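PDB 1UZB: 1-pyrroline-5-carboxylate dehydrogenase from Thermus thermophilus, which probably catalyses the NAD-dependent oxidation of glutamate semialdehyde, the open-chain form of 1-pyrroline-5-carboxylate, to glutamate in proline breakdown. Local coordinates for residues A[24-29]-A[116-121]; A[147-152]-A[198-203]; A[374-379]-A[400-405]; A[433-438]-A[458-463]. All coordinates share one frame; numbering follows the deposited sequence.

Contact 1: residues A[24-29]-A[116-121]; sequences REALRR and LEATLV
Leu27 and Ala118 meet at the crossing of two helices, 17-32 and 113-124, a small-residue helix-helix contact in which alanine lets the backbones come close. The segment axes approach to 8.4 Å at a signed crossing angle of -58°, and the CA atoms of Leu27 and Ala118 lie 4.9 Å apart. On the tight side, one methyl does most of the touching: Leu27 CD2 rests 3.6 Å from Ala118 CB and reaches on to Val121, whose CB is 4.0 Å from the same CD2. Leu27 can do this because its CG stands beside the backbone N, anti to the carbonyl carbon (chi1 -76°), which swings the isopropyl end along helix 113-124. Ala118 CB is also met by backbone, with Ala26 O 3.7 Å away, while the two alanine methyls, Ala26 CB and Ala118 CB, are 4.2 Å apart. Trp128 of helix 128-149 touches Leu27 as well, and Val30, one turn on from Ala26, packs on Ala118, so the apolar patch continues beyond the crossing.

The other flank of helix 17-32 is quite different. It carries charged side chains, with Arg28 and Arg29 exposed to solvent, and one pair there is made within the helix: Arg29 NE donates to Glu25 OE2 at 2.9 Å, a salt bridge approaching that oxygen from the anti side and lying close to the guanidinium plane.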
loop_
_atom_site.group_PDB
_atom_site.type_symbol
_atom_site.label_atom_id
_atom_site.label_comp_id
_atom_site.label_asym_id
_atom_site.label_seq_id
_atom_site.Cartn_x
_atom_site.Cartn_y
_atom_site.Cartn_z
ATOM N N ARG A 24 -5.084 -30.417 37.441
ATOM C CA ARG A 24 -5.199 -30.986 38.776
ATOM C C ARG A 24 -3.948 -30.692 39.600
ATOM O O ARG A 24 -4.045 -30.381 40.786
ATOM C CB ARG A 24 -5.454 -32.501 38.721
ATOM C CG ARG A 24 -6.871 -32.877 38.291
ATOM C CD ARG A 24 -7.186 -34.332 38.636
ATOM N NE ARG A 24 -6.373 -35.276 37.874
ATOM C CZ ARG A 24 -6.738 -35.822 36.718
ATOM N NH1 ARG A 24 -7.914 -35.525 36.179
ATOM N NH2 ARG A 24 -5.924 -36.662 36.095
ATOM N N GLU A 25 -2.774 -30.772 38.978
ATOM C CA GLU A 25 -1.534 -30.491 39.700
ATOM C C GLU A 25 -1.461 -29.011 40.069
ATOM O O GLU A 25 -0.998 -28.658 41.153
ATOM C CB GLU A 25 -0.311 -30.876 38.858
ATOM C CG GLU A 25 1.035 -30.655 39.551
ATOM C CD GLU A 25 1.173 -31.409 40.869
ATOM O OE1 GLU A 25 0.742 -32.578 40.937
ATOM O OE2 GLU A 25 1.729 -30.837 41.831
ATOM N N ALA A 26 -1.924 -28.150 39.166
ATOM C CA ALA A 26 -1.909 -26.709 39.411
ATOM C C ALA A 26 -2.857 -26.348 40.552
ATOM O O ALA A 26 -2.520 -25.543 41.424
ATOM C CB ALA A 26 -2.300 -25.958 38.142
ATOM N N LEU A 27 -4.050 -26.938 40.539
ATOM C CA LEU A 27 -5.032 -26.694 41.590
ATOM C C LEU A 27 -4.484 -27.167 42.934
ATOM O O LEU A 27 -4.603 -26.475 43.943
ATOM C CB LEU A 27 -6.339 -27.422 41.264
ATOM C CG LEU A 27 -7.193 -26.767 40.176
ATOM C CD1 LEU A 27 -8.255 -27.738 39.689
ATOM C CD2 LEU A 27 -7.827 -25.499 40.731
ATOM N N ARG A 28 -3.863 -28.340 42.943
ATOM C CA ARG A 28 -3.306 -28.870 44.176
ATOM C C ARG A 28 -2.200 -27.970 44.727
ATOM O O ARG A 28 -2.177 -27.676 45.923
ATOM C CB ARG A 28 -2.798 -30.297 43.946
ATOM C CG ARG A 28 -3.927 -31.310 43.859
ATOM C CD ARG A 28 -3.484 -32.648 43.297
ATOM N NE ARG A 28 -4.577 -33.609 43.378
ATOM C CZ ARG A 28 -4.767 -34.615 42.533
ATOM N NH1 ARG A 28 -3.932 -34.813 41.521
ATOM N NH2 ARG A 28 -5.807 -35.419 42.699
ATOM N N ARG A 29 -1.295 -27.516 43.866
ATOM C CA ARG A 29 -0.218 -26.648 44.327
ATOM C C ARG A 29 -0.735 -25.309 44.848
ATOM O O ARG A 29 -0.245 -24.805 45.858
ATOM C CB ARG A 29 0.807 -26.424 43.215
ATOM C CG ARG A 29 1.559 -27.688 42.848
ATOM C CD ARG A 29 2.821 -27.376 42.076
ATOM N NE ARG A 29 3.534 -28.590 41.698
ATOM C CZ ARG A 29 4.741 -28.603 41.146
ATOM N NH1 ARG A 29 5.374 -27.463 40.910
ATOM N NH2 ARG A 29 5.313 -29.755 40.823
ATOM N N LEU A 116 -2.201 -19.621 37.249
ATOM C CA LEU A 116 -3.081 -18.458 37.288
ATOM C C LEU A 116 -4.550 -18.874 37.214
ATOM O O LEU A 116 -5.390 -18.322 37.921
ATOM C CB LEU A 116 -2.731 -17.494 36.150
ATOM C CG LEU A 116 -1.380 -16.786 36.314
ATOM C CD1 LEU A 116 -1.048 -16.014 35.051
ATOM C CD2 LEU A 116 -1.423 -15.856 37.521
ATOM N N GLU A 117 -4.855 -19.857 36.370
ATOM C CA GLU A 117 -6.223 -20.344 36.244
ATOM C C GLU A 117 -6.689 -20.935 37.574
ATOM O O GLU A 117 -7.791 -20.643 38.039
ATOM C CB GLU A 117 -6.315 -21.413 35.151
ATOM C CG GLU A 117 -5.967 -20.917 33.751
ATOM C CD GLU A 117 -5.883 -22.043 32.742
ATOM O OE1 GLU A 117 -5.898 -23.218 33.164
ATOM O OE2 GLU A 117 -5.792 -21.756 31.528
ATOM N N ALA A 118 -5.839 -21.756 38.188
ATOM C CA ALA A 118 -6.164 -22.384 39.464
ATOM C C ALA A 118 -6.382 -21.339 40.550
ATOM O O ALA A 118 -7.228 -21.513 41.431
ATOM C CB ALA A 118 -5.049 -23.338 39.872
ATOM N N THR A 119 -5.623 -20.251 40.490
ATOM C CA THR A 119 -5.758 -19.196 41.482
ATOM C C THR A 119 -7.117 -18.515 41.311
ATOM O O THR A 119 -7.755 -18.139 42.290
ATOM C CB THR A 119 -4.616 -18.164 41.370
ATOM O OG1 THR A 119 -3.358 -18.841 41.483
ATOM C CG2 THR A 119 -4.716 -17.136 42.488
ATOM N N LEU A 120 -7.566 -18.373 40.067
ATOM C CA LEU A 120 -8.873 -17.771 39.795
ATOM C C LEU A 120 -9.989 -18.675 40.311
ATOM O O LEU A 120 -10.992 -18.202 40.849
ATOM C CB LEU A 120 -9.063 -17.555 38.291
ATOM C CG LEU A 120 -8.288 -16.396 37.663
ATOM C CD1 LEU A 120 -8.456 -16.446 36.155
ATOM C CD2 LEU A 120 -8.792 -15.069 38.216
ATOM N N VAL A 121 -9.820 -19.980 40.122
ATOM C CA VAL A 121 -10.804 -20.947 40.583
ATOM C C VAL A 121 -11.035 -20.776 42.083
ATOM O O VAL A 121 -12.173 -20.651 42.538
ATOM C CB VAL A 121 -10.324 -22.395 40.302
ATOM C CG1 VAL A 121 -11.233 -23.396 41.001
ATOM C CG2 VAL A 121 -10.309 -22.656 38.799
#

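Contact 2: residues A[147-152]-A[198-203]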
loop_
_atom_site.group_PDB
_atom_site.type_symbol
_atom_site.label_atom_id
_atom_site.label_comp_id
_atom_site.label_asym_id
_atom_site.label_seq_id
_atom_site.Cartn_x
_atom_site.Cartn_y
_atom_site.Cartn_z
ATOM N N ARG A 147 1.972 -5.128 19.953
ATOM C CA ARG A 147 1.988 -4.895 18.515
ATOM C C ARG A 147 1.309 -3.581 18.141
ATOM O O ARG A 147 1.820 -2.816 17.328
ATOM C CB ARG A 147 1.292 -6.055 17.791
ATOM C CG ARG A 147 2.046 -7.384 17.869
ATOM C CD ARG A 147 1.179 -8.530 17.354
ATOM N NE ARG A 147 1.894 -9.802 17.230
ATOM C CZ ARG A 147 2.268 -10.570 18.249
ATOM N NH1 ARG A 147 2.910 -11.707 18.020
ATOM N NH2 ARG A 147 1.997 -10.212 19.494
ATOM N N ALA A 148 0.157 -3.318 18.743
ATOM C CA ALA A 148 -0.583 -2.103 18.440
ATOM C C ALA A 148 0.208 -0.840 18.762
ATOM O O ALA A 148 0.117 0.158 18.043
ATOM C CB ALA A 148 -1.908 -2.100 19.193
ATOM N N ALA A 149 0.990 -0.885 19.836
ATOM C CA ALA A 149 1.782 0.271 20.245
ATOM C C ALA A 149 2.761 0.707 19.153
ATOM O O ALA A 149 3.045 1.896 19.004
ATOM C CB ALA A 149 2.538 -0.047 21.537
ATOM N N LEU A 150 3.275 -0.246 18.383
ATOM C CA LEU A 150 4.225 0.092 17.326
ATOM C C LEU A 150 3.597 0.929 16.217
ATOM O O LEU A 150 4.302 1.614 15.473
ATOM C CB LEU A 150 4.834 -1.184 16.747
ATOM C CG LEU A 150 5.838 -1.874 17.678
ATOM C CD1 LEU A 150 6.150 -3.269 17.166
ATOM C CD2 LEU A 150 7.104 -1.037 17.772
ATOM N N ARG A 151 2.273 0.879 16.110
ATOM C CA ARG A 151 1.565 1.643 15.087
ATOM C C ARG A 151 1.571 3.138 15.409
ATOM O O ARG A 151 1.238 3.963 14.556
ATOM C CB ARG A 151 0.122 1.142 14.966
ATOM C CG ARG A 151 0.005 -0.319 14.549
ATOM C CD ARG A 151 0.366 -0.514 13.083
ATOM N NE ARG A 151 -0.719 -0.099 12.198
ATOM C CZ ARG A 151 -1.800 -0.832 11.946
ATOM N NH1 ARG A 151 -1.941 -2.028 12.506
ATOM N NH2 ARG A 151 -2.749 -0.365 11.146
ATOM N N TYR A 152 1.956 3.480 16.636
ATOM C CA TYR A 152 1.999 4.875 17.070
ATOM C C TYR A 152 3.423 5.404 17.209
ATOM O O TYR A 152 3.625 6.520 17.686
ATOM C CB TYR A 152 1.300 5.036 18.426
ATOM C CG TYR A 152 -0.184 4.755 18.410
ATOM C CD1 TYR A 152 -0.674 3.469 18.623
ATOM C CD2 TYR A 152 -1.098 5.777 18.168
ATOM C CE1 TYR A 152 -2.046 3.206 18.594
ATOM C CE2 TYR A 152 -2.467 5.530 18.139
ATOM C CZ TYR A 152 -2.934 4.245 18.351
ATOM O OH TYR A 152 -4.287 4.000 18.325
ATOM N N VAL A 198 0.972 1.474 29.770
ATOM C CA VAL A 198 2.407 1.269 29.939
ATOM C C VAL A 198 3.136 1.009 28.623
ATOM O O VAL A 198 4.258 1.473 28.429
ATOM C CB VAL A 198 2.669 0.094 30.919
ATOM C CG1 VAL A 198 4.126 -0.347 30.860
ATOM C CG2 VAL A 198 2.308 0.524 32.333
ATOM N N ALA A 199 2.496 0.282 27.716
ATOM C CA ALA A 199 3.110 -0.046 26.434
ATOM C C ALA A 199 3.598 1.177 25.669
ATOM O O ALA A 199 4.673 1.152 25.061
ATOM C CB ALA A 199 2.126 -0.830 25.574
ATOM N N VAL A 200 2.817 2.250 25.705
ATOM C CA VAL A 200 3.179 3.456 24.980
ATOM C C VAL A 200 3.957 4.495 25.781
ATOM O O VAL A 200 4.133 5.626 25.324
ATOM C CB VAL A 200 1.932 4.120 24.344
ATOM C CG1 VAL A 200 1.334 3.190 23.296
ATOM C CG2 VAL A 200 0.907 4.460 25.417
ATOM N N GLY A 201 4.411 4.130 26.979
ATOM C CA GLY A 201 5.222 5.062 27.744
ATOM C C GLY A 201 4.701 5.656 29.033
ATOM O O GLY A 201 5.394 6.462 29.650
ATOM N N ASN A 202 3.492 5.295 29.445
ATOM C CA ASN A 202 2.951 5.814 30.697
ATOM C C ASN A 202 3.398 4.900 31.831
ATOM O O ASN A 202 3.940 3.815 31.595
ATOM C CB ASN A 202 1.421 5.821 30.652
ATOM C CG ASN A 202 0.869 6.735 29.585
ATOM O OD1 ASN A 202 0.826 7.953 29.754
ATOM N ND2 ASN A 202 0.444 6.151 28.470
ATOM N N THR A 203 3.188 5.348 33.065
ATOM C CA THR A 203 3.504 4.530 34.229
ATOM C C THR A 203 2.192 4.402 34.995
ATOM O O THR A 203 1.321 5.277 34.911
ATOM C CB THR A 203 4.625 5.136 35.094
ATOM O OG1 THR A 203 4.244 6.438 35.545
ATOM C CG2 THR A 203 5.914 5.219 34.284
#
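At the Schellman motif that ends helix 188-199, Ala199 and Val200 face Ala149, near the end of helix 128-149. The motif belongs to a beta-alpha-beta crossover of the probable NAD-binding domain, in which strand 165-180, helix 188-199 and the parallel strand 203-207 follow one another. The contact is small, buried and wholly apolar. Ala149 CB is its centre: Val200 CG1 approaches to 3.9 Å, and the methyl carbon Ala199 CB lies 4.1 Å from Ala149 CB, so a single methyl meets two successive residues. Val200 presents CG1 because that branch stands beside its own backbone N, anti to the carbonyl carbon (chi1 -64°). Leu503 of helix 500-504 and Gln95 of helix 95-111 also touch Ala149, which places it where several helices converge.

Polar groups at the turn are met from elsewhere. Ala199 O, at the C-terminal end of its helix, accepts hydrogen bonds from Gln95 NE2 and Arg98 NE, and Asn202 ties the exit to strand 165-180 by accepting from Gly175 N through its OD1. The reversal itself needs Gly201, whose phi of 113° would jam any CB against the carbonyl oxygen of Val200. The bonds that close the motif run from Asn202 N back to Pro197 O and, one residue inside that, from Gly201 N to Val198 O at 3.0 Å.

Contact 3: residues A[374-379]-A[400-405]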
loop_
_atom_site.group_PDB
_atom_site.type_symbol
_atom_site.label_atom_id
_atom_site.label_comp_id
_atom_site.label_asym_id
_atom_site.label_seq_id
_atom_site.Cartn_x
_atom_site.Cartn_y
_atom_site.Cartn_z
ATOM N N SER A 374 -31.312 -10.015 47.396
ATOM C CA SER A 374 -32.204 -8.879 47.606
ATOM C C SER A 374 -32.951 -8.581 46.309
ATOM O O SER A 374 -34.157 -8.314 46.314
ATOM C CB SER A 374 -31.416 -7.645 48.044
ATOM O OG SER A 374 -32.293 -6.551 48.258
ATOM N N TYR A 375 -32.229 -8.621 45.193
ATOM C CA TYR A 375 -32.844 -8.373 43.898
ATOM C C TYR A 375 -33.854 -9.464 43.564
ATOM O O TYR A 375 -34.851 -9.207 42.889
ATOM C CB TYR A 375 -31.776 -8.280 42.803
ATOM C CG TYR A 375 -31.302 -6.866 42.556
ATOM C CD1 TYR A 375 -32.187 -5.887 42.106
ATOM C CD2 TYR A 375 -29.974 -6.503 42.770
ATOM C CE1 TYR A 375 -31.763 -4.580 41.875
ATOM C CE2 TYR A 375 -29.537 -5.195 42.544
ATOM C CZ TYR A 375 -30.436 -4.241 42.093
ATOM O OH TYR A 375 -30.011 -2.956 41.841
ATOM N N ILE A 376 -33.606 -10.681 44.038
ATOM C CA ILE A 376 -34.537 -11.771 43.789
ATOM C C ILE A 376 -35.849 -11.490 44.529
ATOM O O ILE A 376 -36.934 -11.739 44.000
ATOM C CB ILE A 376 -33.925 -13.131 44.222
ATOM C CG1 ILE A 376 -32.843 -13.538 43.212
ATOM C CG2 ILE A 376 -35.008 -14.200 44.319
ATOM C CD1 ILE A 376 -32.026 -14.756 43.611
ATOM N N GLU A 377 -35.754 -10.954 45.742
ATOM C CA GLU A 377 -36.953 -10.628 46.513
ATOM C C GLU A 377 -37.731 -9.512 45.819
ATOM O O GLU A 377 -38.964 -9.519 45.794
ATOM C CB GLU A 377 -36.578 -10.211 47.937
ATOM C CG GLU A 377 -36.115 -11.377 48.790
ATOM C CD GLU A 377 -37.107 -12.521 48.767
ATOM O OE1 GLU A 377 -38.261 -12.315 49.198
ATOM O OE2 GLU A 377 -36.738 -13.623 48.312
ATOM N N ILE A 378 -37.006 -8.555 45.253
ATOM C CA ILE A 378 -37.630 -7.454 44.534
ATOM C C ILE A 378 -38.325 -8.005 43.290
ATOM O O ILE A 378 -39.465 -7.651 42.992
ATOM C CB ILE A 378 -36.576 -6.404 44.107
ATOM C CG1 ILE A 378 -36.024 -5.697 45.348
ATOM C CG2 ILE A 378 -37.192 -5.409 43.126
ATOM C CD1 ILE A 378 -34.806 -4.838 45.078
ATOM N N GLY A 379 -37.627 -8.884 42.576
ATOM C CA GLY A 379 -38.179 -9.472 41.369
ATOM C C GLY A 379 -39.463 -10.253 41.590
ATOM O O GLY A 379 -40.323 -10.294 40.712
ATOM N N ALA A 400 -28.790 -20.505 43.068
ATOM C CA ALA A 400 -29.301 -21.285 41.950
ATOM C C ALA A 400 -29.664 -20.432 40.739
ATOM O O ALA A 400 -30.091 -19.286 40.883
ATOM C CB ALA A 400 -30.527 -22.077 42.398
ATOM N N PRO A 401 -29.475 -20.976 39.523
ATOM C CA PRO A 401 -29.809 -20.247 38.297
ATOM C C PRO A 401 -31.263 -19.818 38.460
ATOM O O PRO A 401 -32.136 -20.639 38.755
ATOM C CB PRO A 401 -29.624 -21.302 37.212
ATOM C CG PRO A 401 -28.477 -22.095 37.738
ATOM C CD PRO A 401 -28.828 -22.263 39.206
ATOM N N THR A 402 -31.515 -18.531 38.267
ATOM C CA THR A 402 -32.842 -17.978 38.459
ATOM C C THR A 402 -33.451 -17.365 37.209
ATOM O O THR A 402 -32.758 -16.726 36.414
ATOM C CB THR A 402 -32.786 -16.924 39.575
ATOM O OG1 THR A 402 -32.275 -17.537 40.766
ATOM C CG2 THR A 402 -34.163 -16.340 39.851
ATOM N N VAL A 403 -34.757 -17.557 37.049
ATOM C CA VAL A 403 -35.477 -17.014 35.908
ATOM C C VAL A 403 -36.811 -16.403 36.312
ATOM O O VAL A 403 -37.601 -17.021 37.036
ATOM C CB VAL A 403 -35.778 -18.096 34.841
ATOM C CG1 VAL A 403 -36.520 -17.473 33.660
ATOM C CG2 VAL A 403 -34.488 -18.741 34.368
ATOM N N PHE A 404 -37.041 -15.174 35.864
ATOM C CA PHE A 404 -38.307 -14.485 36.094
ATOM C C PHE A 404 -38.885 -14.274 34.704
ATOM O O PHE A 404 -38.144 -13.975 33.763
ATOM C CB PHE A 404 -38.113 -13.105 36.729
ATOM C CG PHE A 404 -37.740 -13.136 38.185
ATOM C CD1 PHE A 404 -36.410 -13.059 38.580
ATOM C CD2 PHE A 404 -38.728 -13.214 39.165
ATOM C CE1 PHE A 404 -36.061 -13.055 39.930
ATOM C CE2 PHE A 404 -38.392 -13.212 40.520
ATOM C CZ PHE A 404 -37.058 -13.132 40.904
ATOM N N THR A 405 -40.194 -14.438 34.552
ATOM C CA THR A 405 -40.795 -14.207 33.248
ATOM C C THR A 405 -41.945 -13.204 33.342
ATOM O O THR A 405 -42.333 -12.795 34.441
ATOM C CB THR A 405 -41.260 -15.525 32.589
ATOM O OG1 THR A 405 -41.554 -15.276 31.210
ATOM C CG2 THR A 405 -42.487 -16.091 33.285
#
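The Phe404 ring has Gly379 over one face: the glycine CA sits 4.2 Å from the ring centroid and 26° off the normal, a CH-pi contact. The same residue is close at the rim, where Phe404 CE2 comes 3.3 Å from Gly379 C. Ile376 O reaches the ring obliquely, 3.4 Å from Phe404 CZ, and the branch methyl Ile376 CG2 stands 4.1 Å from that CZ, the two side chains crossing at about a right angle. Glycine is what makes the fit possible, since a CB at position 379 would collide with Phe404 CZ. Replacing Phe404 by alanine is likely to open a gap beneath Gly379 and to remove the aromatic surface that Ile376 CG2 rests on. Two residues earlier, Thr402 meets the far end of Ile376, with OG1 4.0 Å from CD1; that hydroxyl donates to Ala400 O at 2.8 Å and accepts from Gly389 N. Thr402 and Phe404 thus point to the helix, whereas Val403 between them touches Tyr315 of helix 303-315. Such alternation is typical of helix-on-sheet packing in an alpha/beta fold, here helix 366-379 lying along strand 402-405 of the seven-stranded sheet.

Contact 4: residues A[433-438]-A[458-463]; sequences EALEVA and EWARRE
Leu435 CD1 sits over one face of the Trp459 indole, 3.5 Å from the centroid of the five-membered ring and only 11° off its normal, a CH-pi contact made almost straight down. Its closest ring atom is Trp459 CE2, also at 3.5 Å. The sister methyl, Leu435 CD2, turns to Ala460 instead and lies 4.3 Å from its CB, so the fork of the leucine straddles two neighbouring residues. Trp459 CG runs anti to the backbone N (chi1 -178°), which carries the indole out toward helix 431-439. A serine in place of Trp459 would probably rob Leu435 CD1 of its aromatic floor and deprive Phe431 of the ring it meets. These helices, 431-439 and 454-463, belong to successive beta-alpha-beta crossovers of the seven-stranded sheet, sharing strand 446-450. From behind, Ile296 of strand 293-297 and Phe464 also touch Leu435. Glu463 CG lies at the edge of the indole. On the far side of helix 454-463, Arg461 NE bonds to Glu458 OE2 at 2.9 Å on the syn side of that carboxylate; Arg461 also pairs with Glu168 of the second subunit, and Glu458 with Arg100 of the third.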
loop_
_atom_site.group_PDB
_atom_site.type_symbol
_atom_site.label_atom_id
_atom_site.label_comp_id
_atom_site.label_asym_id
_atom_site.label_seq_id
_atom_site.Cartn_x
_atom_site.Cartn_y
_atom_site.Cartn_z
ATOM N N GLU A 433 -40.857 -4.011 18.507
ATOM C CA GLU A 433 -41.058 -3.821 19.935
ATOM C C GLU A 433 -39.861 -4.391 20.695
ATOM O O GLU A 433 -39.453 -3.848 21.720
ATOM C CB GLU A 433 -42.350 -4.507 20.384
ATOM C CG GLU A 433 -42.722 -4.246 21.828
ATOM C CD GLU A 433 -44.110 -4.753 22.163
ATOM O OE1 GLU A 433 -45.087 -4.233 21.583
ATOM O OE2 GLU A 433 -44.224 -5.669 22.999
ATOM N N ALA A 434 -39.294 -5.484 20.188
ATOM C CA ALA A 434 -38.133 -6.093 20.832
ATOM C C ALA A 434 -36.967 -5.104 20.866
ATOM O O ALA A 434 -36.302 -4.954 21.888
ATOM C CB ALA A 434 -37.724 -7.363 20.095
ATOM N N LEU A 435 -36.721 -4.428 19.746
ATOM C CA LEU A 435 -35.638 -3.454 19.685
ATOM C C LEU A 435 -35.912 -2.273 20.611
ATOM O O LEU A 435 -34.998 -1.757 21.256
ATOM C CB LEU A 435 -35.445 -2.955 18.248
ATOM C CG LEU A 435 -34.791 -3.947 17.281
ATOM C CD1 LEU A 435 -34.865 -3.396 15.865
ATOM C CD2 LEU A 435 -33.344 -4.194 17.691
ATOM N N GLU A 436 -37.170 -1.846 20.677
ATOM C CA GLU A 436 -37.539 -0.736 21.548
ATOM C C GLU A 436 -37.224 -1.082 23.000
ATOM O O GLU A 436 -36.613 -0.288 23.720
ATOM C CB GLU A 436 -39.030 -0.416 21.398
ATOM C CG GLU A 436 -39.385 0.272 20.090
ATOM C CD GLU A 436 -40.882 0.443 19.905
ATOM O OE1 GLU A 436 -41.283 1.114 18.930
ATOM O OE2 GLU A 436 -41.655 -0.096 20.727
ATOM N N VAL A 437 -37.639 -2.273 23.424
ATOM C CA VAL A 437 -37.391 -2.723 24.788
ATOM C C VAL A 437 -35.892 -2.908 25.023
ATOM O O VAL A 437 -35.371 -2.550 26.078
ATOM C CB VAL A 437 -38.137 -4.050 25.074
ATOM C CG1 VAL A 437 -37.696 -4.636 26.407
ATOM C CG2 VAL A 437 -39.637 -3.800 25.089
ATOM N N ALA A 438 -35.199 -3.449 24.027
ATOM C CA ALA A 438 -33.764 -3.670 24.147
ATOM C C ALA A 438 -33.025 -2.359 24.402
ATOM O O ALA A 438 -32.141 -2.292 25.257
ATOM C CB ALA A 438 -33.232 -4.334 22.885
ATOM N N GLU A 458 -29.875 -7.166 10.025
ATOM C CA GLU A 458 -29.298 -5.922 9.535
ATOM C C GLU A 458 -29.960 -4.707 10.180
ATOM O O GLU A 458 -29.331 -3.666 10.352
ATOM C CB GLU A 458 -29.376 -5.871 8.007
ATOM C CG GLU A 458 -28.621 -7.024 7.331
ATOM C CD GLU A 458 -27.143 -7.095 7.707
ATOM O OE1 GLU A 458 -26.485 -8.097 7.345
ATOM O OE2 GLU A 458 -26.632 -6.158 8.355
ATOM N N TRP A 459 -31.230 -4.848 10.545
ATOM C CA TRP A 459 -31.962 -3.780 11.219
ATOM C C TRP A 459 -31.292 -3.576 12.588
ATOM O O TRP A 459 -31.002 -2.453 12.996
ATOM C CB TRP A 459 -33.423 -4.214 11.378
ATOM C CG TRP A 459 -34.356 -3.223 12.000
ATOM C CD1 TRP A 459 -34.065 -1.962 12.424
ATOM C CD2 TRP A 459 -35.748 -3.429 12.269
ATOM N NE1 TRP A 459 -35.193 -1.365 12.943
ATOM C CE2 TRP A 459 -36.239 -2.245 12.859
ATOM C CE3 TRP A 459 -36.627 -4.501 12.067
ATOM C CZ2 TRP A 459 -37.576 -2.101 13.251
ATOM C CZ3 TRP A 459 -37.958 -4.360 12.457
ATOM C CH2 TRP A 459 -38.417 -3.166 13.042
ATOM N N ALA A 460 -31.038 -4.676 13.286
ATOM C CA ALA A 460 -30.385 -4.618 14.590
ATOM C C ALA A 460 -28.964 -4.056 14.483
ATOM O O ALA A 460 -28.504 -3.353 15.378
ATOM C CB ALA A 460 -30.347 -6.003 15.206
ATOM N N ARG A 461 -28.266 -4.376 13.396
ATOM C CA ARG A 461 -26.909 -3.879 13.198
ATOM C C ARG A 461 -26.917 -2.356 13.213
ATOM O O ARG A 461 -25.975 -1.724 13.688
ATOM C CB ARG A 461 -26.347 -4.386 11.863
ATOM C CG ARG A 461 -24.924 -3.914 11.546
ATOM C CD ARG A 461 -24.443 -4.485 10.212
ATOM N NE ARG A 461 -24.462 -5.945 10.238
ATOM C CZ ARG A 461 -23.442 -6.705 10.625
ATOM N NH1 ARG A 461 -22.295 -6.152 11.005
ATOM N NH2 ARG A 461 -23.586 -8.020 10.679
ATOM N N ARG A 462 -27.997 -1.776 12.698
ATOM C CA ARG A 462 -28.127 -0.328 12.630
ATOM C C ARG A 462 -28.825 0.317 13.827
ATOM O O ARG A 462 -28.518 1.459 14.173
ATOM C CB ARG A 462 -28.897 0.076 11.365
ATOM C CG ARG A 462 -28.346 -0.475 10.057
ATOM C CD ARG A 462 -29.039 0.166 8.858
ATOM N NE ARG A 462 -30.488 -0.026 8.873
ATOM C CZ ARG A 462 -31.102 -1.166 8.569
ATOM N NH1 ARG A 462 -30.394 -2.232 8.220
ATOM N NH2 ARG A 462 -32.426 -1.241 8.615
ATOM N N GLU A 463 -29.739 -0.410 14.469
ATOM C CA GLU A 463 -30.517 0.171 15.564
ATOM C C GLU A 463 -30.471 -0.411 16.977
ATOM O O GLU A 463 -31.007 0.208 17.895
ATOM C CB GLU A 463 -31.979 0.271 15.121
ATOM C CG GLU A 463 -32.197 1.168 13.908
ATOM C CD GLU A 463 -31.832 2.616 14.180
ATOM O OE1 GLU A 463 -32.420 3.208 15.109
ATOM O OE2 GLU A 463 -30.962 3.164 13.467
#

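In the fold
The four contacts follow one another in series along the chain, and no two touch. Contacts 3 and 4 are the nearest by centre, 26 Å apart with about 12 Å between nearest atoms, and both belong to the layer around the same seven-stranded sheet, contact 3 setting a helix on a strand and contact 4 a helix on a helix. Contacts 1 and 2 are joined through the successive helices 113-124 and 128-149, yet their centres are 32 Å apart. Contacts 2 and 3, with centres 44 Å apart, fall on opposite sides of the chain's centre, as do contacts 1 and 4. Aldehyde dehydrogenases generally hold their active site between the NAD-binding and catalytic domains; contact 2 probably belongs to the former, contacts 3 and 4 to the latter.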